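PDB 3N6Q: YghZ aldo-keto reductase from Escherichia coli, which probably reduces aldehydes or ketones with a nicotinamide cofactor, as a TIM-barrel member of the aldo-keto reductase family. Local coordinates for residues Tyr15-Cys18 with Leu23-Pro26; Asn40-Gln45 with Glu74-Arg79; Asn271-Gln276 with Thr322-Gln327. One frame throughout, in Å; residues are numbered along the deposited sequence. Where two conformers were deposited one is given.

Interaction 1: residues Tyr15-Cys18 with Leu23-Pro26; sequences YRYC and LRLP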
loop_
_atom_site.group_PDB
_atom_site.type_symbol
_atom_site.label_atom_id
_atom_site.label_comp_id
_atom_site.label_asym_id
_atom_site.label_seq_id
_atom_site.Cartn_x
_atom_site.Cartn_y
_atom_site.Cartn_z
ATOM N N TYR B 15 -4.762 25.598 22.719
ATOM C CA TYR B 15 -4.215 24.529 21.887
ATOM C C TYR B 15 -2.749 24.823 21.604
ATOM O O TYR B 15 -2.371 25.991 21.378
ATOM C CB TYR B 15 -4.988 24.488 20.587
ATOM C CG TYR B 15 -6.446 24.123 20.896
ATOM C CD1 TYR B 15 -6.825 22.761 21.065
ATOM C CD2 TYR B 15 -7.429 25.123 21.055
ATOM C CE1 TYR B 15 -8.127 22.417 21.493
ATOM C CE2 TYR B 15 -8.761 24.787 21.418
ATOM C CZ TYR B 15 -9.099 23.432 21.621
ATOM O OH TYR B 15 -10.381 23.095 22.003
ATOM N N ARG B 16 -1.939 23.771 21.592
ATOM C CA ARG B 16 -0.499 23.887 21.314
ATOM C C ARG B 16 -0.129 22.985 20.177
ATOM O O ARG B 16 -0.504 21.771 20.202
ATOM C CB ARG B 16 0.281 23.453 22.557
ATOM C CG ARG B 16 -0.018 24.376 23.767
ATOM C CD ARG B 16 0.910 24.006 24.952
ATOM N NE ARG B 16 0.721 25.025 25.992
ATOM C CZ ARG B 16 1.620 25.367 26.904
ATOM N NH1 ARG B 16 2.786 24.701 27.004
ATOM N NH2 ARG B 16 1.324 26.373 27.744
ATOM N N TYR B 17 0.621 23.527 19.199
ATOM C CA TYR B 17 1.189 22.684 18.142
ATOM C C TYR B 17 2.072 21.649 18.753
ATOM O O TYR B 17 2.890 21.944 19.629
ATOM C CB TYR B 17 1.975 23.509 17.088
ATOM C CG TYR B 17 1.045 24.275 16.204
ATOM C CD1 TYR B 17 0.555 23.706 15.050
ATOM C CD2 TYR B 17 0.575 25.546 16.574
ATOM C CE1 TYR B 17 -0.412 24.384 14.255
ATOM C CE2 TYR B 17 -0.336 26.258 15.761
ATOM C CZ TYR B 17 -0.817 25.668 14.619
ATOM O OH TYR B 17 -1.707 26.336 13.829
ATOM N N CYS B 18 1.972 20.404 18.262
ATOM C CA CYS B 18 2.713 19.304 18.885
ATOM C C CYS B 18 4.102 19.236 18.201
ATOM O O CYS B 18 4.188 18.879 17.016
ATOM C CB CYS B 18 1.889 17.992 18.586
ATOM S SG CYS B 18 2.681 16.550 19.277
ATOM N N LEU B 23 -0.185 19.498 13.990
ATOM C CA LEU B 23 -1.289 18.990 14.814
ATOM C C LEU B 23 -1.327 19.753 16.148
ATOM O O LEU B 23 -0.344 19.775 16.876
ATOM C CB LEU B 23 -1.119 17.473 15.079
ATOM C CG LEU B 23 -2.377 16.831 15.728
ATOM C CD1 LEU B 23 -3.453 16.664 14.575
ATOM C CD2 LEU B 23 -2.050 15.438 16.479
ATOM N N ARG B 24 -2.460 20.351 16.463
ATOM C CA ARG B 24 -2.631 21.100 17.737
ATOM C C ARG B 24 -3.349 20.256 18.772
ATOM O O ARG B 24 -4.472 19.802 18.517
ATOM C CB ARG B 24 -3.441 22.388 17.459
ATOM C CG ARG B 24 -2.722 23.264 16.413
ATOM C CD ARG B 24 -3.702 24.221 15.705
ATOM N NE ARG B 24 -3.982 25.238 16.675
ATOM C CZ ARG B 24 -4.982 26.107 16.593
ATOM N NH1 ARG B 24 -5.766 26.124 15.508
ATOM N NH2 ARG B 24 -5.134 26.998 17.567
ATOM N N LEU B 25 -2.736 20.048 19.929
ATOM C CA LEU B 25 -3.387 19.313 21.008
ATOM C C LEU B 25 -3.948 20.369 21.985
ATOM O O LEU B 25 -3.350 21.460 22.118
ATOM C CB LEU B 25 -2.395 18.387 21.712
ATOM C CG LEU B 25 -1.874 17.273 20.749
ATOM C CD1 LEU B 25 -0.806 16.449 21.452
ATOM C CD2 LEU B 25 -3.057 16.380 20.277
ATOM N N PRO B 26 -5.069 20.059 22.643
ATOM C CA PRO B 26 -5.472 20.867 23.808
ATOM C C PRO B 26 -4.382 20.811 24.858
ATOM O O PRO B 26 -3.734 19.749 25.019
ATOM C CB PRO B 26 -6.727 20.144 24.303
ATOM C CG PRO B 26 -6.396 18.647 23.960
ATOM C CD PRO B 26 -5.803 18.774 22.584
HETATM O O HOH W 1 -2.422 26.652 18.737
#
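In the N-terminal β-hairpin, whose second strand runs on into the barrel, R16 and L25 form the antiparallel hydrogen-bonded pair joining strand 15-17 to the start of strand 24-31. R16 N reaches L25 O at 2.8 Å, and L25 N returns a bond to R16 O. A third bond, C18 N to L23 O (2.8 Å), carries the pairing toward the turn. Y17 and R24, a non-hydrogen-bonded pair, meet through a CH-pi contact: R24 CG sits 3.5 Å from the centroid of the Y17 ring, over its face. The bend at chi3 (75°) takes the R24 guanidinium past the ring, so that NH2 comes to Y15 CB at 3.9 Å. A water accepts from R24 NE and donates to Y15 O, tying this arginine to the partner strand. Without the Y17 ring, as with an alanine here, the R24 methylenes would probably lose the face they lie on and the guanidinium would be freer to turn. Y15 packs CE1 on P26 CB (3.9 Å), while its hydroxyl bonds to G56. On the face that carries R16 and L25, L25 CD1 meets C18 SG; both residues also touch I191. An N-terminal hairpin closing the bottom of the barrel is characteristic of aldo-keto reductases.

Interaction 2: residues Asn40-Gln45 with Glu74-Arg79; sequences NALESQ and EENFGR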
loop_
_atom_site.group_PDB
_atom_site.type_symbol
_atom_site.label_atom_id
_atom_site.label_comp_id
_atom_site.label_asym_id
_atom_site.label_seq_id
_atom_site.Cartn_x
_atom_site.Cartn_y
_atom_site.Cartn_z
ATOM N N ASN B 40 -16.444 0.257 36.108
ATOM C CA ASN B 40 -16.956 1.599 36.252
ATOM C C ASN B 40 -18.251 1.680 35.477
ATOM O O ASN B 40 -18.297 1.355 34.275
ATOM C CB ASN B 40 -15.960 2.618 35.668
ATOM C CG ASN B 40 -14.570 2.522 36.325
ATOM O OD1 ASN B 40 -13.612 1.980 35.738
ATOM N ND2 ASN B 40 -14.480 2.956 37.587
ATOM N N ALA B 41 -19.291 2.237 36.092
ATOM C CA ALA B 41 -20.566 2.421 35.355
ATOM C C ALA B 41 -20.413 3.265 34.099
ATOM O O ALA B 41 -19.697 4.276 34.119
ATOM C CB ALA B 41 -21.652 3.062 36.286
ATOM N N LEU B 42 -21.113 2.923 33.003
ATOM C CA LEU B 42 -20.920 3.679 31.783
ATOM C C LEU B 42 -21.531 5.092 31.874
ATOM O O LEU B 42 -21.059 6.034 31.206
ATOM C CB LEU B 42 -21.467 2.911 30.563
ATOM C CG LEU B 42 -21.127 3.510 29.221
ATOM C CD1 LEU B 42 -19.691 3.076 28.873
ATOM C CD2 LEU B 42 -22.091 2.967 28.155
ATOM N N GLU B 43 -22.550 5.271 32.717
ATOM C CA GLU B 43 -23.088 6.636 32.865
ATOM C C GLU B 43 -22.053 7.615 33.399
ATOM O O GLU B 43 -22.037 8.768 32.963
ATOM C CB GLU B 43 -24.354 6.699 33.736
ATOM C CG GLU B 43 -25.610 6.256 32.936
ATOM C CD GLU B 43 -25.759 6.959 31.563
ATOM O OE1 GLU B 43 -25.829 8.195 31.510
ATOM O OE2 GLU B 43 -25.848 6.272 30.522
ATOM N N SER B 44 -21.209 7.154 34.324
ATOM C CA SER B 44 -20.111 7.992 34.855
ATOM C C SER B 44 -19.111 8.322 33.780
ATOM O O SER B 44 -18.652 9.465 33.663
ATOM C CB SER B 44 -19.381 7.261 35.980
ATOM O OG SER B 44 -20.298 6.964 37.028
ATOM N N GLN B 45 -18.709 7.298 33.019
ATOM C CA GLN B 45 -17.842 7.518 31.849
ATOM C C GLN B 45 -18.431 8.531 30.852
ATOM O O GLN B 45 -17.734 9.379 30.296
ATOM C CB GLN B 45 -17.563 6.159 31.171
ATOM C CG GLN B 45 -17.013 5.077 32.083
ATOM C CD GLN B 45 -16.744 3.812 31.273
ATOM O OE1 GLN B 45 -16.434 3.900 30.078
ATOM N NE2 GLN B 45 -16.875 2.659 31.888
ATOM N N GLU B 74 -10.984 0.726 25.937
ATOM C CA GLU B 74 -11.209 0.891 24.513
ATOM C C GLU B 74 -12.652 0.521 24.104
ATOM O O GLU B 74 -13.219 1.184 23.243
ATOM C CB GLU B 74 -10.252 -0.050 23.767
ATOM C CG GLU B 74 -8.831 0.679 23.644
ATOM C CD GLU B 74 -7.815 -0.226 23.011
ATOM O OE1 GLU B 74 -8.090 -1.473 22.980
ATOM O OE2 GLU B 74 -6.756 0.280 22.534
ATOM N N GLU B 75 -13.120 -0.638 24.575
ATOM C CA GLU B 75 -14.532 -1.046 24.239
ATOM C C GLU B 75 -15.579 -0.008 24.685
ATOM O O GLU B 75 -16.498 0.343 23.929
ATOM C CB GLU B 75 -14.874 -2.357 24.945
ATOM C CG GLU B 75 -14.094 -3.497 24.449
ATOM C CD GLU B 75 -14.450 -4.830 25.146
ATOM O OE1 GLU B 75 -15.099 -4.850 26.200
ATOM O OE2 GLU B 75 -14.028 -5.884 24.621
ATOM N N ASN B 76 -15.412 0.493 25.901
ATOM C CA ASN B 76 -16.379 1.446 26.490
ATOM C C ASN B 76 -16.302 2.747 25.767
ATOM O O ASN B 76 -17.321 3.342 25.358
ATOM C CB ASN B 76 -16.104 1.633 27.986
ATOM C CG ASN B 76 -16.623 0.501 28.818
ATOM O OD1 ASN B 76 -17.615 -0.152 28.438
ATOM N ND2 ASN B 76 -15.965 0.218 29.921
ATOM N N PHE B 77 -15.068 3.202 25.539
ATOM C CA PHE B 77 -14.904 4.342 24.664
ATOM C C PHE B 77 -15.530 4.137 23.297
ATOM O O PHE B 77 -16.182 5.048 22.736
ATOM C CB PHE B 77 -13.396 4.693 24.505
ATOM C CG PHE B 77 -13.138 5.920 23.684
ATOM C CD1 PHE B 77 -13.296 7.200 24.245
ATOM C CD2 PHE B 77 -12.568 5.807 22.420
ATOM C CE1 PHE B 77 -12.970 8.349 23.533
ATOM C CE2 PHE B 77 -12.233 6.952 21.696
ATOM C CZ PHE B 77 -12.448 8.231 22.259
ATOM N N GLY B 78 -15.289 2.984 22.684
ATOM C CA GLY B 78 -15.930 2.766 21.367
ATOM C C GLY B 78 -17.463 2.875 21.418
ATOM O O GLY B 78 -18.083 3.390 20.504
ATOM N N ARG B 79 -18.055 2.371 22.467
ATOM C CA ARG B 79 -19.534 2.427 22.589
ATOM C C ARG B 79 -19.987 3.872 22.704
ATOM O O ARG B 79 -20.997 4.297 22.097
ATOM C CB ARG B 79 -19.931 1.724 23.863
ATOM C CG ARG B 79 -19.734 0.210 23.832
ATOM C CD ARG B 79 -20.315 -0.417 25.109
ATOM N NE ARG B 79 -21.788 -0.316 25.142
ATOM C CZ ARG B 79 -22.552 -0.654 26.187
ATOM N NH1 ARG B 79 -22.006 -1.139 27.305
ATOM N NH2 ARG B 79 -23.874 -0.513 26.114
#
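L42 turns its CG trans to the backbone nitrogen (chi1 -171°), a setting that spreads its two methyl groups between N76 and R79, while Q45 runs straight out beyond CG (chi2 -178°) and delivers its amide to N76. Between residues 40-45 and 74-79 the nearest CA atoms are those of L42 and N76, 7.3 Å apart. L42 CD1 lies 3.9 Å from N76 OD1 and about as far from N76 CB. The other methyl, CD2, stands over the centre of one face of the R79 guanidinium, 4.1 Å from CZ, an apolar cover for a flat charged group whose side chain lies about 4 Å from a bound magnesium ion.

Q45 and N76 cross at about a right angle, their amide planes 65° apart, and they touch without bonding. Q45 OE1 rests 3.1 Å from N76 CB and has no polar partner in the model, although the contact buries it. Q45 NE2 and N76 ND2, both donors, are 3.3 Å apart and look to different acceptors. The first bonds back to N40 O at 3.1 Å, approaching from above the carbonyl plane; the second bonds to F36 O in the preceding loop. Each amide nitrogen thus has a backbone carbonyl from the loop leading into helix 42-54, where A41 is the N-cap. L80, one turn beyond N76, extends the patch beneath L42 and Q45. Such packing, the first turn of one helix against the middle of the next, is typical of the ring of helices that surrounds the strands of a TIM barrel.

Interaction 3: residues Asn271-Gln276 with Thr322-Gln327; sequences NEMAQQ and TKELAQ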
loop_
_atom_site.group_PDB
_atom_site.type_symbol
_atom_site.label_atom_id
_atom_site.label_comp_id
_atom_site.label_asym_id
_atom_site.label_seq_id
_atom_site.Cartn_x
_atom_site.Cartn_y
_atom_site.Cartn_z
ATOM N N ASN B 271 1.277 23.713 48.883
ATOM C CA ASN B 271 -0.149 24.044 48.767
ATOM C C ASN B 271 -0.381 25.506 49.183
ATOM O O ASN B 271 -1.257 26.212 48.610
ATOM C CB ASN B 271 -0.981 23.119 49.682
ATOM C CG ASN B 271 -2.465 23.354 49.543
ATOM O OD1 ASN B 271 -2.998 23.378 48.433
ATOM N ND2 ASN B 271 -3.142 23.592 50.674
ATOM N N GLU B 272 0.381 25.933 50.206
ATOM C CA GLU B 272 0.364 27.352 50.591
ATOM C C GLU B 272 0.809 28.287 49.463
ATOM O O GLU B 272 0.150 29.342 49.242
ATOM C CB GLU B 272 1.096 27.605 51.911
ATOM C CG GLU B 272 0.353 27.011 53.057
ATOM C CD GLU B 272 1.075 27.150 54.415
ATOM O OE1 GLU B 272 2.201 27.688 54.482
ATOM O OE2 GLU B 272 0.517 26.640 55.392
ATOM N N MET B 273 1.871 27.905 48.741
ATOM C CA MET B 273 2.291 28.660 47.557
ATOM C C MET B 273 1.174 28.719 46.567
ATOM O O MET B 273 0.947 29.774 45.951
ATOM C CB MET B 273 3.560 28.121 46.881
ATOM C CG MET B 273 4.878 28.205 47.720
ATOM S SD MET B 273 6.327 27.712 46.751
ATOM C CE MET B 273 6.370 29.016 45.470
ATOM N N ALA B 274 0.553 27.563 46.292
ATOM C CA ALA B 274 -0.533 27.554 45.303
ATOM C C ALA B 274 -1.648 28.549 45.731
ATOM O O ALA B 274 -2.163 29.335 44.914
ATOM C CB ALA B 274 -1.104 26.113 45.156
ATOM N N GLN B 275 -2.016 28.509 47.006
ATOM C CA GLN B 275 -3.113 29.370 47.482
ATOM C C GLN B 275 -2.806 30.840 47.305
ATOM O O GLN B 275 -3.712 31.636 47.014
ATOM C CB GLN B 275 -3.423 29.107 48.961
ATOM C CG GLN B 275 -4.173 27.817 49.178
ATOM C CD GLN B 275 -4.244 27.406 50.643
ATOM O OE1 GLN B 275 -3.543 27.960 51.515
ATOM N NE2 GLN B 275 -5.058 26.381 50.912
ATOM N N GLN B 276 -1.532 31.195 47.472
ATOM C CA GLN B 276 -1.054 32.581 47.296
ATOM C C GLN B 276 -1.214 33.002 45.840
ATOM O O GLN B 276 -1.368 34.181 45.543
ATOM C CB GLN B 276 0.424 32.690 47.648
ATOM C CG GLN B 276 0.775 32.423 49.113
ATOM C CD GLN B 276 0.188 33.463 50.047
ATOM O OE1 GLN B 276 0.011 34.635 49.661
ATOM N NE2 GLN B 276 -0.150 33.035 51.276
ATOM N N THR B 322 10.899 33.872 38.747
ATOM C CA THR B 322 12.101 33.166 39.087
ATOM C C THR B 322 12.180 32.816 40.569
ATOM O O THR B 322 12.562 31.689 40.932
ATOM C CB THR B 322 13.320 34.010 38.664
ATOM O OG1 THR B 322 13.349 34.051 37.230
ATOM C CG2 THR B 322 14.539 33.409 39.174
ATOM N N LYS B 323 11.766 33.741 41.435
ATOM C CA LYS B 323 11.787 33.491 42.863
ATOM C C LYS B 323 10.853 32.294 43.233
ATOM O O LYS B 323 11.185 31.498 44.108
ATOM C CB LYS B 323 11.269 34.739 43.585
ATOM C CG LYS B 323 11.304 34.656 45.109
ATOM C CD LYS B 323 10.860 36.006 45.721
ATOM C CE LYS B 323 11.058 36.013 47.230
ATOM N NZ LYS B 323 10.476 37.264 47.769
ATOM N N GLU B 324 9.653 32.289 42.654
ATOM C CA GLU B 324 8.660 31.234 42.903
ATOM C C GLU B 324 9.209 29.901 42.447
ATOM O O GLU B 324 9.107 28.899 43.169
ATOM C CB GLU B 324 7.382 31.494 42.083
ATOM C CG GLU B 324 6.387 32.377 42.729
ATOM C CD GLU B 324 5.133 32.550 41.848
ATOM O OE1 GLU B 324 5.274 32.934 40.681
ATOM O OE2 GLU B 324 4.025 32.324 42.350
ATOM N N LEU B 325 9.781 29.857 41.251
ATOM C CA LEU B 325 10.353 28.599 40.760
ATOM C C LEU B 325 11.447 28.013 41.685
ATOM O O LEU B 325 11.498 26.786 41.925
ATOM C CB LEU B 325 10.852 28.742 39.311
ATOM C CG LEU B 325 9.741 29.012 38.281
ATOM C CD1 LEU B 325 10.424 29.228 36.913
ATOM C CD2 LEU B 325 8.767 27.705 38.259
ATOM N N ALA B 326 12.328 28.897 42.190
ATOM C CA ALA B 326 13.395 28.511 43.053
ATOM C C ALA B 326 12.824 28.057 44.393
ATOM O O ALA B 326 13.294 27.078 44.979
ATOM C CB ALA B 326 14.368 29.726 43.277
ATOM N N GLN B 327 11.772 28.711 44.852
ATOM C CA GLN B 327 11.116 28.387 46.126
ATOM C C GLN B 327 10.417 26.993 46.039
ATOM O O GLN B 327 10.457 26.172 46.973
ATOM C CB GLN B 327 10.090 29.477 46.473
ATOM C CG GLN B 327 10.662 30.782 47.098
ATOM C CD GLN B 327 9.640 31.914 47.309
ATOM O OE1 GLN B 327 8.678 32.083 46.538
ATOM N NE2 GLN B 327 9.894 32.740 48.328
HETATM O O HOH W 2 3.566 31.164 45.036
#
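The last turns of helix 261-276 face the first turns of helix 322-334 with a fairly wide gap, M273 CA lying 8.3 Å from E324 CA. M273 spans it almost alone. Its chain leaves the helix extended as far as SD and then bends at chi3 (64°), which tips the terminal methyl onto the backbone of the opposing helix. CE comes to 3.6 Å from E324 O and lies 3.9 Å from Q327 CB in the conformer described here, one of two deposited for that glutamine. SD passes the same carbon more loosely. I328 and H331, farther along the second helix, also touch M273.

Helix 322-334 comes after the last barrel strand, 297-300, and after helix 305-312, as does the C-terminal accessory helix of aldo-keto reductases, which packs outside the eightfold repeat.

The polar side of the contact is bridged by water. One molecule donates to M273 O (3.1 Å) and to E324 OE2 (3.0 Å), linking a carbonyl near the end of one helix to a side chain at the beginning of the other. OE2 also forms a salt bridge with R277, just past the first helix, which probably stabilises the negative charge, whereas OE1 accepts a bond from S321 N, just before the second helix.

In the fold
The three contacts lie in different parts of one TIM-barrel subunit. Interaction 1, the largest and partly buried, is a strand pairing carried by backbone hydrogen bonds, with side chains added on both faces; a second subunit also packs on it. Interaction 2, partly buried too, joins two outer helices through a leucine and a pair of amides that donate to backbone carbonyls of the nearby loop. Interaction 3 is a surface contact, made by one methionine and a water. No two share an element, although strand 24-31 of interaction 1 is followed in the chain by helix 42-54 of interaction 2. The centres of interactions 2 and 3 are about 38 Å apart, and none of the three touches another.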